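Local coordinates for protein RTX-adhesin (Marinomonas primoryensis, PDB 5IRB) that probably helps retain, through its tandem calcium-binding domains, a giant adhesin on the surface of an Antarctic bacterium that the whole protein binds to diatoms and ice, at residues A[28-33]-A[72-77]; A[48-53]-A[67-72]; A[138-143]-A[161-166]; A[152-157]-A[171-176]. One frame throughout, in Å; residues are numbered along the deposited sequence.

Contact 1. Residues A[28-33]-A[72-77]; sequences GTVTLT and SDLSAD. With CA (calcium ion), chain H.
Val30 and Leu74 make the main apolar contact between strand 29-38 and helix 71-76, their side chains crossing at a slant. Leu74 meets the valine with its CD1 branch, which lies 3.8 Å from both Val30 CB and Val30 CG1 and 4.1 Å from Val30 CG2, over the branch point and the CG1 methyl. Val30 places CG1 opposite its backbone N (chi1 170°), which sets that methyl beside the leucine. The other branch of Leu74 turns along the strand to Leu32, where its CD2 is 4.3 Å from Leu32 CD1. Val30 and Leu32, two residues apart on the same strand face, thus receive one forked side chain; Val69 and Phe104 also pack on Leu74.

The polar link is indirect. A water joins Gly28 and Ser72, donating to Gly28 O at 2.8 Å and accepting from Ser72 N at 2.9 Å. Gly28 O also probably takes a backbone hydrogen bond from Gly71 N, so the water continues the strand pairing to the first turn of the helix.

Metal binding begins just past the helix. Asp77 grips calcium with both carboxylate oxygens, OD1 at 2.4 Å and OD2 at 2.6 Å from the ion; three waters, Asp79 and the carbonyl of Ile81 also bind it. A short helix seated on the core and leading directly into a calcium site marks this part of a β-sandwich domain, consistent with a bacterial immunoglobulin-like fold.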
loop_
_atom_site.group_PDB
_atom_site.type_symbol
_atom_site.label_atom_id
_atom_site.label_comp_id
_atom_site.label_asym_id
_atom_site.label_seq_id
_atom_site.Cartn_x
_atom_site.Cartn_y
_atom_site.Cartn_z
ATOM N N GLY A 28 30.615 -2.570 -12.538
ATOM C CA GLY A 28 31.747 -1.878 -13.136
ATOM C C GLY A 28 33.082 -2.538 -12.839
ATOM O O GLY A 28 33.142 -3.723 -12.523
ATOM N N THR A 29 34.156 -1.758 -12.887
ATOM C CA THR A 29 35.454 -2.266 -12.487
ATOM C C THR A 29 35.767 -1.835 -11.052
ATOM O O THR A 29 35.312 -0.788 -10.593
ATOM C CB THR A 29 36.562 -1.778 -13.428
ATOM O OG1 THR A 29 36.698 -0.360 -13.293
ATOM C CG2 THR A 29 36.224 -2.129 -14.891
ATOM N N VAL A 30 36.523 -2.673 -10.347
ATOM C CA VAL A 30 36.829 -2.466 -8.939
ATOM C C VAL A 30 38.354 -2.537 -8.723
ATOM O O VAL A 30 39.026 -3.361 -9.336
ATOM C CB VAL A 30 36.096 -3.512 -8.074
ATOM C CG1 VAL A 30 36.584 -3.476 -6.646
ATOM C CG2 VAL A 30 34.556 -3.284 -8.134
ATOM N N THR A 31 38.882 -1.670 -7.863
ATOM C CA THR A 31 40.287 -1.670 -7.521
ATOM C C THR A 31 40.546 -2.386 -6.211
ATOM O O THR A 31 40.035 -1.990 -5.163
ATOM C CB THR A 31 40.819 -0.246 -7.431
ATOM O OG1 THR A 31 40.617 0.391 -8.694
ATOM C CG2 THR A 31 42.319 -0.255 -7.105
ATOM N N LEU A 32 41.307 -3.473 -6.291
ATOM C CA LEU A 32 41.713 -4.220 -5.123
ATOM C C LEU A 32 43.154 -3.836 -4.837
ATOM O O LEU A 32 43.902 -3.540 -5.758
ATOM C CB LEU A 32 41.584 -5.718 -5.380
ATOM C CG LEU A 32 40.193 -6.233 -5.753
ATOM C CD1 LEU A 32 40.209 -7.739 -5.972
ATOM C CD2 LEU A 32 39.189 -5.863 -4.670
ATOM N N THR A 33 43.540 -3.834 -3.567
ATOM C CA THR A 33 44.825 -3.284 -3.175
ATOM C C THR A 33 45.365 -4.100 -2.020
ATOM O O THR A 33 44.613 -4.813 -1.357
ATOM C CB THR A 33 44.755 -1.802 -2.739
ATOM O OG1 THR A 33 44.107 -1.703 -1.471
ATOM C CG2 THR A 33 44.045 -0.925 -3.773
ATOM N N SER A 72 32.001 -8.012 -11.900
ATOM C CA SER A 72 31.187 -9.189 -12.215
ATOM C C SER A 72 31.844 -10.464 -11.721
ATOM O O SER A 72 31.156 -11.376 -11.259
ATOM C CB SER A 72 30.937 -9.295 -13.727
ATOM O OG SER A 72 32.132 -9.609 -14.434
ATOM N N ASP A 73 33.180 -10.510 -11.778
ATOM C CA ASP A 73 33.916 -11.641 -11.234
ATOM C C ASP A 73 33.831 -11.688 -9.718
ATOM O O ASP A 73 33.675 -12.760 -9.146
ATOM C CB ASP A 73 35.372 -11.606 -11.708
ATOM C CG ASP A 73 35.497 -11.969 -13.169
ATOM O OD1 ASP A 73 34.654 -12.762 -13.643
ATOM O OD2 ASP A 73 36.409 -11.464 -13.850
ATOM N N LEU A 74 33.900 -10.534 -9.068
ATOM C CA LEU A 74 33.729 -10.499 -7.621
ATOM C C LEU A 74 32.296 -10.939 -7.254
ATOM O O LEU A 74 32.089 -11.782 -6.379
ATOM C CB LEU A 74 34.020 -9.091 -7.076
ATOM C CG LEU A 74 35.473 -8.600 -7.048
ATOM C CD1 LEU A 74 35.551 -7.090 -6.850
ATOM C CD2 LEU A 74 36.208 -9.333 -5.933
ATOM N N SER A 75 31.314 -10.423 -7.980
ATOM C CA SER A 75 29.928 -10.746 -7.679
ATOM C C SER A 75 29.629 -12.235 -7.902
ATOM O O SER A 75 28.933 -12.866 -7.101
ATOM C CB SER A 75 29.003 -9.880 -8.539
ATOM O OG SER A 75 27.655 -10.250 -8.338
ATOM N N ALA A 76 30.223 -12.804 -8.947
ATOM C CA ALA A 76 30.027 -14.211 -9.293
ATOM C C ALA A 76 30.884 -15.192 -8.492
ATOM O O ALA A 76 30.592 -16.395 -8.490
ATOM C CB ALA A 76 30.280 -14.421 -10.778
ATOM N N ASP A 77 31.949 -14.707 -7.849
ATOM C CA ASP A 77 32.921 -15.609 -7.218
ATOM C C ASP A 77 32.221 -16.485 -6.180
ATOM O O ASP A 77 31.700 -15.989 -5.176
ATOM C CB ASP A 77 34.072 -14.812 -6.573
ATOM C CG ASP A 77 35.105 -15.703 -5.888
ATOM O OD1 ASP A 77 36.026 -16.227 -6.581
ATOM O OD2 ASP A 77 34.993 -15.877 -4.642
HETATM CA CA CA H . 36.995 -17.470 -4.791
HETATM O O HOH W 1 31.925 -5.833 -13.820
HETATM O O HOH W 2 35.997 -19.317 -6.209
HETATM O O HOH W 3 38.397 -19.143 -3.640
HETATM O O HOH W 4 39.009 -17.367 -6.356
#

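Contact 2. Residues A[48-53]-A[67-72]; sequences LVINGV and VSVAGS
Leu48 and Ile50 pack against Val67 and Val69 in an apolar contact between the two facing sheets of a β-sandwich, consistent with an immunoglobulin-like domain. Strand 43-50 belongs to one sheet and strand 64-70 to the other. Their short segments run in nearly the same direction, 15° apart, with axes 9.4 Å from each other at closest approach, so side chains rather than backbone bonds join them.

The closest meeting is between Leu48 CD1 and Val67 CG1, 3.6 Å apart, where the two side chains slide past each other in opposite directions. With chi1 of 64°, Val67 holds CG1 between its own backbone N and carbonyl carbon, and that is the methyl the leucine touches. Leu48 CD1 also reaches the neighbouring valine, 4.4 Å from Val69 CG1. Leu32, from the strand beside 64-70, packs on Leu48, Ile50 and Val69 and closes the core around them.

Beyond Ile50 the chain reverses in a type I' turn to Val53. The backbone N of Asn51, within this turn, donates to the calcium ligand Asp77, linking the hairpin to the metal site. Ile50 and Val69 cross at about a right angle, with Ile50 CD1 4.1 Å from Val69 CG1.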
loop_
_atom_site.group_PDB
_atom_site.type_symbol
_atom_site.label_atom_id
_atom_site.label_comp_id
_atom_site.label_asym_id
_atom_site.label_seq_id
_atom_site.Cartn_x
_atom_site.Cartn_y
_atom_site.Cartn_z
ATOM N N LEU A 48 46.111 -12.632 -8.521
ATOM C CA LEU A 48 44.811 -12.776 -7.867
ATOM C C LEU A 48 43.944 -13.690 -8.701
ATOM O O LEU A 48 43.968 -13.604 -9.923
ATOM C CB LEU A 48 44.086 -11.438 -7.749
ATOM C CG LEU A 48 44.600 -10.207 -7.016
ATOM C CD1 LEU A 48 43.464 -9.204 -6.899
ATOM C CD2 LEU A 48 45.112 -10.569 -5.649
ATOM N N VAL A 49 43.152 -14.540 -8.058
ATOM C CA VAL A 49 42.174 -15.332 -8.805
ATOM C C VAL A 49 40.787 -15.065 -8.258
ATOM O O VAL A 49 40.567 -15.135 -7.055
ATOM C CB VAL A 49 42.477 -16.847 -8.771
ATOM C CG1 VAL A 49 41.394 -17.623 -9.539
ATOM C CG2 VAL A 49 43.867 -17.126 -9.352
ATOM N N ILE A 50 39.852 -14.775 -9.155
ATOM C CA ILE A 50 38.491 -14.438 -8.772
ATOM C C ILE A 50 37.567 -14.966 -9.838
ATOM O O ILE A 50 37.718 -14.647 -11.024
ATOM C CB ILE A 50 38.265 -12.906 -8.635
ATOM C CG1 ILE A 50 39.284 -12.264 -7.687
ATOM C CG2 ILE A 50 36.853 -12.612 -8.179
ATOM C CD1 ILE A 50 39.578 -10.822 -8.022
ATOM N N ASN A 51 36.621 -15.793 -9.406
ATOM C CA ASN A 51 35.638 -16.402 -10.308
ATOM C C ASN A 51 36.354 -17.158 -11.435
ATOM O O ASN A 51 35.945 -17.109 -12.593
ATOM C CB ASN A 51 34.690 -15.313 -10.847
ATOM C CG ASN A 51 33.520 -15.878 -11.677
ATOM O OD1 ASN A 51 32.972 -16.923 -11.355
ATOM N ND2 ASN A 51 33.141 -15.169 -12.732
ATOM N N GLY A 52 37.449 -17.844 -11.083
ATOM C CA GLY A 52 38.326 -18.493 -12.050
ATOM C C GLY A 52 39.147 -17.601 -12.972
ATOM O O GLY A 52 39.842 -18.077 -13.882
ATOM N N VAL A 53 39.119 -16.298 -12.724
ATOM C CA VAL A 53 39.796 -15.368 -13.619
ATOM C C VAL A 53 41.025 -14.834 -12.894
ATOM O O VAL A 53 40.940 -14.421 -11.735
ATOM C CB VAL A 53 38.891 -14.193 -14.041
ATOM C CG1 VAL A 53 39.648 -13.249 -14.953
ATOM C CG2 VAL A 53 37.618 -14.703 -14.736
ATOM N N VAL A 67 45.223 -3.234 -8.327
ATOM C CA VAL A 67 44.864 -3.856 -9.596
ATOM C C VAL A 67 43.363 -3.746 -9.872
ATOM O O VAL A 67 42.540 -3.911 -8.979
ATOM C CB VAL A 67 45.276 -5.360 -9.651
ATOM C CG1 VAL A 67 44.538 -6.191 -8.617
ATOM C CG2 VAL A 67 45.112 -5.933 -11.070
ATOM N N SER A 68 43.044 -3.418 -11.115
ATOM C CA SER A 68 41.671 -3.360 -11.603
ATOM C C SER A 68 41.093 -4.748 -11.895
ATOM O O SER A 68 41.699 -5.541 -12.636
ATOM C CB SER A 68 41.622 -2.503 -12.859
ATOM O OG SER A 68 40.831 -1.357 -12.639
ATOM N N VAL A 69 39.930 -5.049 -11.310
ATOM C CA VAL A 69 39.267 -6.327 -11.577
ATOM C C VAL A 69 37.797 -6.108 -11.972
ATOM O O VAL A 69 37.226 -5.059 -11.682
ATOM C CB VAL A 69 39.343 -7.279 -10.372
ATOM C CG1 VAL A 69 40.778 -7.420 -9.909
ATOM C CG2 VAL A 69 38.470 -6.797 -9.219
ATOM N N ALA A 70 37.202 -7.079 -12.659
ATOM C CA ALA A 70 35.779 -6.988 -13.009
ATOM C C ALA A 70 34.887 -7.158 -11.772
ATOM O O ALA A 70 34.939 -8.171 -11.077
ATOM C CB ALA A 70 35.430 -8.015 -14.077
ATOM N N GLY A 71 34.042 -6.171 -11.508
ATOM C CA GLY A 71 33.032 -6.341 -10.469
ATOM C C GLY A 71 32.219 -7.616 -10.649
ATOM O O GLY A 71 31.871 -8.275 -9.672
ATOM N N SER A 72 32.001 -8.012 -11.900
ATOM C CA SER A 72 31.187 -9.189 -12.215
ATOM C C SER A 72 31.844 -10.464 -11.721
ATOM O O SER A 72 31.156 -11.376 -11.259
ATOM C CB SER A 72 30.937 -9.295 -13.727
ATOM O OG SER A 72 32.132 -9.609 -14.434
#

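Contact 3. Residues A[138-143]-A[161-166]; sequences GRVGLD and TVVLAN
Arg139 is the first residue of 138-143 to approach 161-166, coming near Asn166 at the margin of the contact. Its chain is extended from CG to NE, with CG opposite the backbone N (chi1 -162°), and leads toward the backbone carbonyl of Asn166. The placement of the guanidinium is doubtful, however, since its NH1 is modelled too near Val140 O. As modelled, the approach is oblique and long, with Arg139 NE 3.9 Å from Asn166 O, and is not a hydrogen bond. The side-chain amide of Asn166 is engaged elsewhere, its OD1 bonding to the hydroxyl of Thr168.

Val140, next along the strand, points into the core and meets Val163 tip to tip. Its CG2 lies 3.6 Å from Val163 CG1 and 3.9 Å from Val163 CG2, while Val140 CG1 is 4.0 Å from Val163 CG2, so the two isopropyl groups meet through both methyls of each. Trp169 and Ile114 also pack on Val140, and Val150 on Val163. Val163 stands just past strand 157-162, where the chain crosses from one sheet of the β-sandwich to strand 168-174 in the other, the neighbour of strand 133-142.

The contact is therefore carried by apolar packing: a buried valine pair joins strand 133-142 to the residues leading out of strand 157-162, across the two sheets, and the long, doubtful approach of Arg139 to Asn166 O supports no firm polar link.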
loop_
_atom_site.group_PDB
_atom_site.type_symbol
_atom_site.label_atom_id
_atom_site.label_comp_id
_atom_site.label_asym_id
_atom_site.label_seq_id
_atom_site.Cartn_x
_atom_site.Cartn_y
_atom_site.Cartn_z
ATOM N N GLY A 138 -1.383 1.709 5.375
ATOM C CA GLY A 138 -0.817 0.406 5.098
ATOM C C GLY A 138 0.428 0.218 5.921
ATOM O O GLY A 138 0.651 0.945 6.888
ATOM N N ARG A 139 1.230 -0.779 5.552
ATOM C CA ARG A 139 2.493 -1.015 6.230
ATOM C C ARG A 139 3.512 -1.386 5.157
ATOM O O ARG A 139 3.132 -1.725 4.049
ATOM C CB ARG A 139 2.333 -2.110 7.289
ATOM C CG ARG A 139 3.449 -2.149 8.344
ATOM C CD ARG A 139 3.413 -3.470 9.098
ATOM N NE ARG A 139 4.488 -3.618 10.083
ATOM C CZ ARG A 139 5.759 -3.922 9.790
ATOM N NH1 ARG A 139 6.129 -4.077 8.521
ATOM N NH2 ARG A 139 6.673 -4.057 10.765
ATOM N N VAL A 140 4.800 -1.316 5.472
ATOM C CA VAL A 140 5.823 -1.818 4.547
ATOM C C VAL A 140 6.555 -2.976 5.227
ATOM O O VAL A 140 6.469 -3.141 6.450
ATOM C CB VAL A 140 6.808 -0.715 4.102
ATOM C CG1 VAL A 140 6.079 0.375 3.314
ATOM C CG2 VAL A 140 7.503 -0.104 5.289
ATOM N N GLY A 141 7.196 -3.845 4.451
ATOM C CA GLY A 141 7.865 -4.980 5.064
ATOM C C GLY A 141 9.220 -5.309 4.466
ATOM O O GLY A 141 9.707 -4.602 3.582
ATOM N N LEU A 142 9.766 -6.442 4.898
ATOM C CA LEU A 142 11.101 -6.908 4.540
ATOM C C LEU A 142 12.131 -5.798 4.770
ATOM O O LEU A 142 12.251 -5.316 5.895
ATOM C CB LEU A 142 11.128 -7.408 3.095
ATOM C CG LEU A 142 10.226 -8.638 2.879
ATOM C CD1 LEU A 142 10.470 -9.272 1.521
ATOM C CD2 LEU A 142 10.351 -9.694 4.006
ATOM N N ASP A 143 12.880 -5.423 3.733
ATOM C CA ASP A 143 13.960 -4.439 3.871
ATOM C C ASP A 143 13.539 -2.976 3.768
ATOM O O ASP A 143 14.376 -2.099 3.901
ATOM C CB ASP A 143 15.072 -4.722 2.851
ATOM C CG ASP A 143 15.807 -6.035 3.124
ATOM O OD1 ASP A 143 16.000 -6.395 4.319
ATOM O OD2 ASP A 143 16.107 -6.753 2.134
ATOM N N THR A 161 3.726 10.214 1.185
ATOM C CA THR A 161 3.976 10.266 2.622
ATOM C C THR A 161 5.266 9.495 2.955
ATOM O O THR A 161 6.046 9.140 2.058
ATOM C CB THR A 161 2.753 9.732 3.433
ATOM O OG1 THR A 161 2.945 9.991 4.830
ATOM C CG2 THR A 161 2.544 8.261 3.239
ATOM N N VAL A 162 5.523 9.298 4.242
ATOM C CA VAL A 162 6.752 8.656 4.671
ATOM C C VAL A 162 6.468 7.522 5.652
ATOM O O VAL A 162 5.527 7.593 6.444
ATOM C CB VAL A 162 7.709 9.691 5.307
ATOM C CG1 VAL A 162 8.907 9.018 5.954
ATOM C CG2 VAL A 162 8.200 10.670 4.242
ATOM N N VAL A 163 7.274 6.464 5.587
ATOM C CA VAL A 163 7.124 5.361 6.504
ATOM C C VAL A 163 7.475 5.797 7.934
ATOM O O VAL A 163 8.562 6.319 8.187
ATOM C CB VAL A 163 7.996 4.185 6.038
ATOM C CG1 VAL A 163 7.933 3.033 7.024
ATOM C CG2 VAL A 163 7.629 3.779 4.591
ATOM N N LEU A 164 6.561 5.554 8.870
ATOM C CA LEU A 164 6.785 5.878 10.282
ATOM C C LEU A 164 7.706 4.877 10.953
ATOM O O LEU A 164 8.033 3.845 10.373
ATOM C CB LEU A 164 5.458 5.921 11.047
ATOM C CG LEU A 164 4.298 6.742 10.492
ATOM C CD1 LEU A 164 3.165 6.692 11.471
ATOM C CD2 LEU A 164 4.750 8.191 10.324
ATOM N N ALA A 165 8.029 5.143 12.212
ATOM C CA ALA A 165 8.998 4.330 12.943
ATOM C C ALA A 165 8.552 2.886 12.998
ATOM O O ALA A 165 9.355 1.975 12.839
ATOM C CB ALA A 165 9.188 4.884 14.348
ATOM N N ASN A 166 7.258 2.663 13.188
ATOM C CA ASN A 166 6.796 1.286 13.271
ATOM C C ASN A 166 6.475 0.661 11.909
ATOM O O ASN A 166 5.812 -0.359 11.859
ATOM C CB ASN A 166 5.585 1.200 14.192
ATOM C CG ASN A 166 4.376 1.897 13.614
ATOM O OD1 ASN A 166 4.390 2.356 12.463
ATOM N ND2 ASN A 166 3.317 1.972 14.401
#

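Contact 4. Residues A[152-157]-A[171-176]; sequences MTINGT and VGVSGS
The touching parts of 152-157 and 171-176 run almost in parallel, 10° apart from end to end, and Ile154 CA lies 8.4 Å from Val173 CA. That separation leaves the space between to side chains. Past Ile154 the first segment folds back in a type I' turn, closed by Thr157 N donating to Ile154 O at 3.0 Å, with Ile154 N donating back to Thr157 O; Asn155 and Gly156 both take positive phi. The second segment passes from strand into helix at Ser174, the N-cap residue.

Met152 and Val171 reach toward each other tip to tip, with Met152 CE 3.8 Å from Val171 CG1. The methionine chain starts with CG lodged between backbone N and carbonyl carbon (chi1 61°) and bends again at its thioether (chi3 84°), which brings the methyl to the valine. These residues belong to the opposed sheets of a β-sandwich consistent with an immunoglobulin-like fold, the second domain of this piece, and Val136 packs on Met152 as well as Val173.

Ile154 comes at Val173 aslant and sets one methyl against two: its CD1 is 3.9 Å from Val173 CG1 and 4.0 Å from Val173 CG2. At the turn, Asn155 ND2 comes only within 4.3 Å of Ser176 O, its hydrogen bond going instead to Asp177, while Asn155 N donates to the metal ligand Asp181.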
loop_
_atom_site.group_PDB
_atom_site.type_symbol
_atom_site.label_atom_id
_atom_site.label_comp_id
_atom_site.label_asym_id
_atom_site.label_seq_id
_atom_site.Cartn_x
_atom_site.Cartn_y
_atom_site.Cartn_z
ATOM N N MET A 152 1.616 7.321 -4.426
ATOM C CA MET A 152 0.482 6.763 -5.147
ATOM C C MET A 152 -0.101 7.879 -5.979
ATOM O O MET A 152 -0.055 9.038 -5.566
ATOM C CB MET A 152 -0.547 6.198 -4.184
ATOM C CG MET A 152 -1.117 7.244 -3.244
ATOM S SD MET A 152 -1.811 6.484 -1.783
ATOM C CE MET A 152 -0.301 6.323 -0.822
ATOM N N THR A 153 -0.613 7.548 -7.159
ATOM C CA THR A 153 -1.271 8.538 -7.992
ATOM C C THR A 153 -2.732 8.122 -8.194
ATOM O O THR A 153 -3.024 7.073 -8.778
ATOM C CB THR A 153 -0.576 8.693 -9.344
ATOM O OG1 THR A 153 0.796 9.016 -9.128
ATOM C CG2 THR A 153 -1.215 9.812 -10.138
ATOM N N ILE A 154 -3.636 8.954 -7.695
ATOM C CA ILE A 154 -5.047 8.593 -7.591
ATOM C C ILE A 154 -5.863 9.638 -8.327
ATOM O O ILE A 154 -5.870 10.811 -7.943
ATOM C CB ILE A 154 -5.507 8.479 -6.120
ATOM C CG1 ILE A 154 -4.637 7.470 -5.377
ATOM C CG2 ILE A 154 -6.994 8.052 -6.039
ATOM C CD1 ILE A 154 -4.876 7.410 -3.885
ATOM N N ASN A 155 -6.510 9.208 -9.407
ATOM C CA ASN A 155 -7.236 10.107 -10.298
ATOM C C ASN A 155 -6.332 11.213 -10.817
ATOM O O ASN A 155 -6.739 12.368 -10.931
ATOM C CB ASN A 155 -8.437 10.706 -9.571
ATOM C CG ASN A 155 -9.433 11.345 -10.514
ATOM O OD1 ASN A 155 -9.601 10.891 -11.641
ATOM N ND2 ASN A 155 -10.097 12.406 -10.057
ATOM N N GLY A 156 -5.091 10.858 -11.132
ATOM C CA GLY A 156 -4.144 11.834 -11.649
ATOM C C GLY A 156 -3.438 12.662 -10.598
ATOM O O GLY A 156 -2.536 13.431 -10.917
ATOM N N THR A 157 -3.802 12.495 -9.335
ATOM C CA THR A 157 -3.151 13.285 -8.299
ATOM C C THR A 157 -2.180 12.434 -7.511
ATOM O O THR A 157 -2.536 11.375 -6.981
ATOM C CB THR A 157 -4.174 13.904 -7.323
ATOM O OG1 THR A 157 -4.987 14.858 -8.020
ATOM C CG2 THR A 157 -3.464 14.578 -6.146
ATOM N N VAL A 171 -1.912 8.449 4.667
ATOM C CA VAL A 171 -2.002 9.751 4.031
ATOM C C VAL A 171 -3.473 10.052 3.695
ATOM O O VAL A 171 -4.238 9.152 3.309
ATOM C CB VAL A 171 -1.110 9.811 2.769
ATOM C CG1 VAL A 171 -1.570 8.828 1.722
ATOM C CG2 VAL A 171 -1.059 11.215 2.205
ATOM N N GLY A 172 -3.865 11.302 3.896
ATOM C CA GLY A 172 -5.216 11.751 3.603
ATOM C C GLY A 172 -5.404 11.941 2.111
ATOM O O GLY A 172 -4.619 12.617 1.458
ATOM N N VAL A 173 -6.432 11.319 1.560
ATOM C CA VAL A 173 -6.697 11.397 0.126
ATOM C C VAL A 173 -8.112 11.967 -0.053
ATOM O O VAL A 173 -8.982 11.710 0.762
ATOM C CB VAL A 173 -6.568 10.006 -0.527
ATOM C CG1 VAL A 173 -7.171 9.967 -1.938
ATOM C CG2 VAL A 173 -5.082 9.546 -0.513
ATOM N N SER A 174 -8.338 12.740 -1.102
ATOM C CA SER A 174 -9.667 13.283 -1.329
ATOM C C SER A 174 -10.632 12.201 -1.828
ATOM O O SER A 174 -10.338 11.462 -2.770
ATOM C CB SER A 174 -9.605 14.444 -2.310
ATOM O OG SER A 174 -9.539 13.954 -3.631
ATOM N N GLY A 175 -11.774 12.097 -1.152
ATOM C CA GLY A 175 -12.866 11.226 -1.569
ATOM C C GLY A 175 -13.219 11.267 -3.044
ATOM O O GLY A 175 -13.538 10.242 -3.639
ATOM N N SER A 176 -13.163 12.443 -3.648
ATOM C CA SER A 176 -13.555 12.543 -5.047
ATOM C C SER A 176 -12.545 11.880 -5.980
ATOM O O SER A 176 -12.941 11.332 -7.010
ATOM C CB SER A 176 -13.766 14.008 -5.444
ATOM O OG SER A 176 -12.753 14.842 -4.910
#

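Contacts 1 and 2 lie in the first β-sandwich domain, contacts 3 and 4 in the second, in series along the chain. In the first domain the centres are only 5 Å apart: both contacts use helix 71-76, and contact 2 lies within the span of contact 1, meeting its second segment at Ser72. In the second, the segments of contacts 3 and 4 alternate along the chain; their centres are 19 Å apart, and both join the sheet of strands 133-142 and 168-174 to that of strands 149-154 and 157-162. Contacts 2 and 4 occupy corresponding places, their centres 50 Å apart, consistent with tandem domains strung along an extended adhesin.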